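Chitinase A (Cycas revoluta, PDB 4MNK) probably hydrolyses chitin as a plant class V chitinase of glycosyl hydrolase family 18, and binds N-acetylglucosamine oligosaccharides. Local coordinates at residues 36-47 / 95-106. Sequence-based numbering, arbitrary orientation. Where two conformers were deposited one is given.
Sequences AELNAPTFEVRV and ARQRFVKSSIAL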
loop_
_atom_site.group_PDB
_atom_site.type_symbol
_atom_site.label_atom_id
_atom_site.label_comp_id
_atom_site.label_asym_id
_atom_site.label_seq_id
_atom_site.Cartn_x
_atom_site.Cartn_y
_atom_site.Cartn_z
ATOM N N ALA A 36 -11.660 -6.529 1.086
ATOM C CA ALA A 36 -13.027 -6.714 1.552
ATOM C C ALA A 36 -13.751 -5.375 1.409
ATOM O O ALA A 36 -13.120 -4.311 1.466
ATOM C CB ALA A 36 -13.035 -7.177 2.990
ATOM N N GLU A 37 -15.067 -5.435 1.226
ATOM C CA GLU A 37 -15.882 -4.236 1.036
ATOM C C GLU A 37 -16.641 -3.866 2.310
ATOM O O GLU A 37 -16.931 -4.727 3.144
ATOM C CB GLU A 37 -16.848 -4.421 -0.141
ATOM C CG GLU A 37 -17.925 -5.462 0.092
ATOM C CD GLU A 37 -18.772 -5.716 -1.141
ATOM O OE1 GLU A 37 -19.985 -5.957 -0.987
ATOM O OE2 GLU A 37 -18.225 -5.670 -2.264
ATOM N N LEU A 38 -16.950 -2.578 2.452
ATOM C CA LEU A 38 -17.641 -2.066 3.637
ATOM C C LEU A 38 -19.105 -2.483 3.694
ATOM O O LEU A 38 -19.656 -2.659 4.779
ATOM C CB LEU A 38 -17.509 -0.543 3.723
ATOM C CG LEU A 38 -16.203 -0.012 4.329
ATOM C CD1 LEU A 38 -15.017 -0.172 3.382
ATOM C CD2 LEU A 38 -16.351 1.443 4.741
ATOM N N ASN A 39 -19.722 -2.645 2.522
ATOM C CA ASN A 39 -21.109 -3.112 2.417
ATOM C C ASN A 39 -22.103 -2.206 3.158
ATOM O O ASN A 39 -22.856 -2.657 4.028
ATOM C CB ASN A 39 -21.216 -4.580 2.874
ATOM C CG ASN A 39 -22.589 -5.189 2.622
ATOM O OD1 ASN A 39 -23.319 -4.774 1.719
ATOM N ND2 ASN A 39 -22.943 -6.185 3.424
ATOM N N ALA A 40 -22.083 -0.919 2.814
ATOM C CA ALA A 40 -23.113 0.021 3.252
ATOM C C ALA A 40 -24.472 -0.441 2.713
ATOM O O ALA A 40 -24.527 -1.024 1.629
ATOM C CB ALA A 40 -22.792 1.419 2.750
ATOM N N PRO A 41 -25.574 -0.182 3.453
ATOM C CA PRO A 41 -25.687 0.554 4.716
ATOM C C PRO A 41 -25.576 -0.285 5.997
ATOM O O PRO A 41 -25.485 0.285 7.086
ATOM C CB PRO A 41 -27.087 1.165 4.619
ATOM C CG PRO A 41 -27.866 0.148 3.862
ATOM C CD PRO A 41 -26.904 -0.518 2.909
ATOM N N THR A 42 -25.586 -1.613 5.881
ATOM C CA THR A 42 -25.513 -2.469 7.070
ATOM C C THR A 42 -24.107 -2.489 7.662
ATOM O O THR A 42 -23.937 -2.702 8.865
ATOM C CB THR A 42 -25.948 -3.928 6.795
ATOM O OG1 THR A 42 -25.019 -4.554 5.899
ATOM C CG2 THR A 42 -27.360 -3.991 6.216
ATOM N N PHE A 43 -23.108 -2.271 6.806
ATOM C CA PHE A 43 -21.693 -2.355 7.189
ATOM C C PHE A 43 -21.332 -3.704 7.802
ATOM O O PHE A 43 -20.481 -3.803 8.692
ATOM C CB PHE A 43 -21.270 -1.166 8.065
ATOM C CG PHE A 43 -21.317 0.144 7.342
ATOM C CD1 PHE A 43 -22.359 1.041 7.557
ATOM C CD2 PHE A 43 -20.332 0.468 6.412
ATOM C CE1 PHE A 43 -22.408 2.249 6.869
ATOM C CE2 PHE A 43 -20.372 1.669 5.721
ATOM C CZ PHE A 43 -21.412 2.564 5.950
ATOM N N GLU A 44 -22.002 -4.740 7.305
ATOM C CA GLU A 44 -21.598 -6.112 7.547
ATOM C C GLU A 44 -20.507 -6.408 6.525
ATOM O O GLU A 44 -20.780 -6.777 5.378
ATOM C CB GLU A 44 -22.785 -7.074 7.414
ATOM C CG GLU A 44 -23.998 -6.728 8.288
ATOM C CD GLU A 44 -23.763 -6.919 9.778
ATOM O OE1 GLU A 44 -22.903 -7.742 10.160
ATOM O OE2 GLU A 44 -24.459 -6.250 10.573
ATOM N N VAL A 45 -19.266 -6.196 6.954
ATOM C CA VAL A 45 -18.091 -6.297 6.092
ATOM C C VAL A 45 -17.986 -7.695 5.484
ATOM O O VAL A 45 -18.256 -8.693 6.151
ATOM C CB VAL A 45 -16.807 -5.914 6.871
ATOM C CG1 VAL A 45 -15.555 -6.086 6.020
ATOM C CG2 VAL A 45 -16.906 -4.483 7.356
ATOM N N ARG A 46 -17.613 -7.750 4.208
ATOM C CA ARG A 46 -17.587 -9.002 3.453
ATOM C C ARG A 46 -16.631 -8.889 2.268
ATOM O O ARG A 46 -16.329 -7.789 1.813
ATOM C CB ARG A 46 -18.997 -9.320 2.938
ATOM C CG ARG A 46 -19.537 -8.284 1.962
ATOM C CD ARG A 46 -20.943 -8.594 1.509
ATOM N NE ARG A 46 -21.338 -7.721 0.409
ATOM C CZ ARG A 46 -22.550 -7.697 -0.139
ATOM N NH1 ARG A 46 -22.801 -6.867 -1.141
ATOM N NH2 ARG A 46 -23.506 -8.500 0.310
ATOM N N VAL A 47 -16.166 -10.021 1.747
ATOM C CA VAL A 47 -15.521 -9.978 0.437
ATOM C C VAL A 47 -16.628 -9.839 -0.608
ATOM O O VAL A 47 -17.766 -10.256 -0.353
ATOM C CB VAL A 47 -14.606 -11.196 0.144
ATOM C CG1 VAL A 47 -13.402 -11.186 1.067
ATOM C CG2 VAL A 47 -15.368 -12.507 0.252
ATOM N N ALA A 95 -23.544 1.715 13.385
ATOM C CA ALA A 95 -22.844 1.213 12.205
ATOM C C ALA A 95 -21.412 0.784 12.543
ATOM O O ALA A 95 -20.955 -0.264 12.083
ATOM C CB ALA A 95 -22.850 2.252 11.092
ATOM N N ARG A 96 -20.718 1.584 13.355
ATOM C CA ARG A 96 -19.356 1.247 13.784
ATOM C C ARG A 96 -19.330 -0.087 14.524
ATOM O O ARG A 96 -18.424 -0.894 14.323
ATOM C CB ARG A 96 -18.749 2.350 14.656
ATOM C CG ARG A 96 -18.516 3.677 13.934
ATOM C CD ARG A 96 -17.516 4.558 14.674
ATOM N NE ARG A 96 -17.855 4.722 16.086
ATOM C CZ ARG A 96 -18.577 5.721 16.583
ATOM N NH1 ARG A 96 -19.050 6.681 15.793
ATOM N NH2 ARG A 96 -18.826 5.765 17.885
ATOM N N GLN A 97 -20.333 -0.319 15.368
ATOM C CA GLN A 97 -20.447 -1.577 16.109
ATOM C C GLN A 97 -20.605 -2.768 15.158
ATOM O O GLN A 97 -19.951 -3.799 15.334
ATOM C CB GLN A 97 -21.611 -1.507 17.105
ATOM C CG GLN A 97 -21.621 -2.606 18.167
ATOM C CD GLN A 97 -22.553 -2.298 19.333
ATOM O OE1 GLN A 97 -23.303 -1.317 19.311
ATOM N NE2 GLN A 97 -22.504 -3.137 20.363
ATOM N N ARG A 98 -21.462 -2.617 14.148
ATOM C CA ARG A 98 -21.684 -3.668 13.156
ATOM C C ARG A 98 -20.417 -3.941 12.344
ATOM O O ARG A 98 -20.087 -5.097 12.079
ATOM C CB ARG A 98 -22.859 -3.324 12.233
ATOM C CG ARG A 98 -24.201 -3.189 12.956
ATOM C CD ARG A 98 -25.381 -3.186 11.996
ATOM N NE ARG A 98 -25.338 -2.074 11.045
ATOM C CZ ARG A 98 -25.809 -0.852 11.280
ATOM N NH1 ARG A 98 -26.363 -0.553 12.449
ATOM N NH2 ARG A 98 -25.720 0.080 10.340
ATOM N N PHE A 99 -19.711 -2.874 11.971
ATOM C CA PHE A 99 -18.451 -2.974 11.234
ATOM C C PHE A 99 -17.398 -3.726 12.042
ATOM O O PHE A 99 -16.732 -4.619 11.525
ATOM C CB PHE A 99 -17.934 -1.577 10.871
ATOM C CG PHE A 99 -16.586 -1.576 10.190
ATOM C CD1 PHE A 99 -16.493 -1.499 8.803
ATOM C CD2 PHE A 99 -15.409 -1.635 10.932
ATOM C CE1 PHE A 99 -15.250 -1.487 8.165
ATOM C CE2 PHE A 99 -14.161 -1.628 10.302
ATOM C CZ PHE A 99 -14.087 -1.555 8.917
ATOM N N VAL A 100 -17.250 -3.350 13.309
ATOM C CA VAL A 100 -16.231 -3.939 14.172
ATOM C C VAL A 100 -16.476 -5.441 14.359
ATOM O O VAL A 100 -15.557 -6.250 14.189
ATOM C CB VAL A 100 -16.146 -3.182 15.521
ATOM C CG1 VAL A 100 -15.394 -3.987 16.559
ATOM C CG2 VAL A 100 -15.485 -1.823 15.319
ATOM N N LYS A 101 -17.720 -5.805 14.668
ATOM C CA LYS A 101 -18.097 -7.202 14.879
ATOM C C LYS A 101 -17.904 -8.034 13.609
ATOM O O LYS A 101 -17.329 -9.127 13.657
ATOM C CB LYS A 101 -19.544 -7.299 15.366
ATOM C CG LYS A 101 -20.023 -8.715 15.661
ATOM C CD LYS A 101 -21.479 -8.717 16.108
ATOM C CE LYS A 101 -21.963 -10.122 16.435
ATOM N NZ LYS A 101 -21.302 -10.682 17.648
ATOM N N SER A 102 -18.384 -7.518 12.479
ATOM C CA SER A 102 -18.318 -8.252 11.216
ATOM C C SER A 102 -16.900 -8.374 10.647
ATOM O O SER A 102 -16.581 -9.377 10.012
ATOM C CB SER A 102 -19.274 -7.666 10.173
ATOM O OG SER A 102 -18.905 -6.347 9.816
ATOM N N SER A 103 -16.059 -7.367 10.877
ATOM C CA SER A 103 -14.681 -7.405 10.379
ATOM C C SER A 103 -13.850 -8.461 11.106
ATOM O O SER A 103 -13.092 -9.200 10.476
ATOM C CB SER A 103 -14.014 -6.030 10.474
ATOM O OG SER A 103 -13.916 -5.595 11.816
ATOM N N ILE A 104 -14.007 -8.536 12.426
ATOM C CA ILE A 104 -13.330 -9.552 13.227
ATOM C C ILE A 104 -13.810 -10.947 12.815
ATOM O O ILE A 104 -12.999 -11.852 12.609
ATOM C CB ILE A 104 -13.525 -9.292 14.736
ATOM C CG1 ILE A 104 -12.753 -8.035 15.150
ATOM C CG2 ILE A 104 -13.088 -10.502 15.563
ATOM C CD1 ILE A 104 -13.169 -7.464 16.481
ATOM N N ALA A 105 -15.125 -11.098 12.653
ATOM C CA ALA A 105 -15.715 -12.364 12.216
ATOM C C ALA A 105 -15.209 -12.778 10.834
ATOM O O ALA A 105 -14.953 -13.956 10.594
ATOM C CB ALA A 105 -17.238 -12.281 12.227
ATOM N N LEU A 106 -15.061 -11.805 9.939
ATOM C CA LEU A 106 -14.575 -12.054 8.585
ATOM C C LEU A 106 -13.149 -12.607 8.573
ATOM O O LEU A 106 -12.862 -13.591 7.879
ATOM C CB LEU A 106 -14.651 -10.774 7.752
ATOM C CG LEU A 106 -14.414 -10.917 6.249
ATOM C CD1 LEU A 106 -15.627 -11.521 5.574
ATOM C CD2 LEU A 106 -14.111 -9.560 5.654
HETATM O O HOH W 1 -22.056 -7.020 12.562
#
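A bend at chi3 (-61°) folds the Arg98 guanidinium back over Ala95 CA and points its edge at two successive carbonyls of the 36-47 loop, while Ser102 OG, held between its backbone N and carbonyl carbon (chi1 64°), faces the same loop one helical turn on. Arg98 NE donates to Thr42 O at 2.7 Å, nearly straight (166°) and close to the guanidinium plane; NH2 reaches Pro41 O at 3.3 Å, more bent. Ser102 OG gives its proton to Arg98 O and takes one from Val45 N (2.9 Å), joining helix to loop. In this family 18 TIM barrel the loop follows barrel strand 30-36 and lies against helix 93-110 of the outer layer. Glu44 OE2 stays 4.3 Å from Arg98 NE, but OE1 accepts from a water that also donates to Arg98 O. A leucine in place of Arg98 would probably leave the Pro41 and Thr42 carbonyls without these donors and the loop tip freer to move. Val45 splits its methyls: CG2 presses obliquely on Phe99 CD1 (3.3 Å), and CG1 meets Leu106 CD2, which also touches Ala36 CB (3.7 Å). Phe43 CD1 rests on Ala95 CB, and the Phe43 and Phe99 side chains both touch Leu89 of helix 80-90.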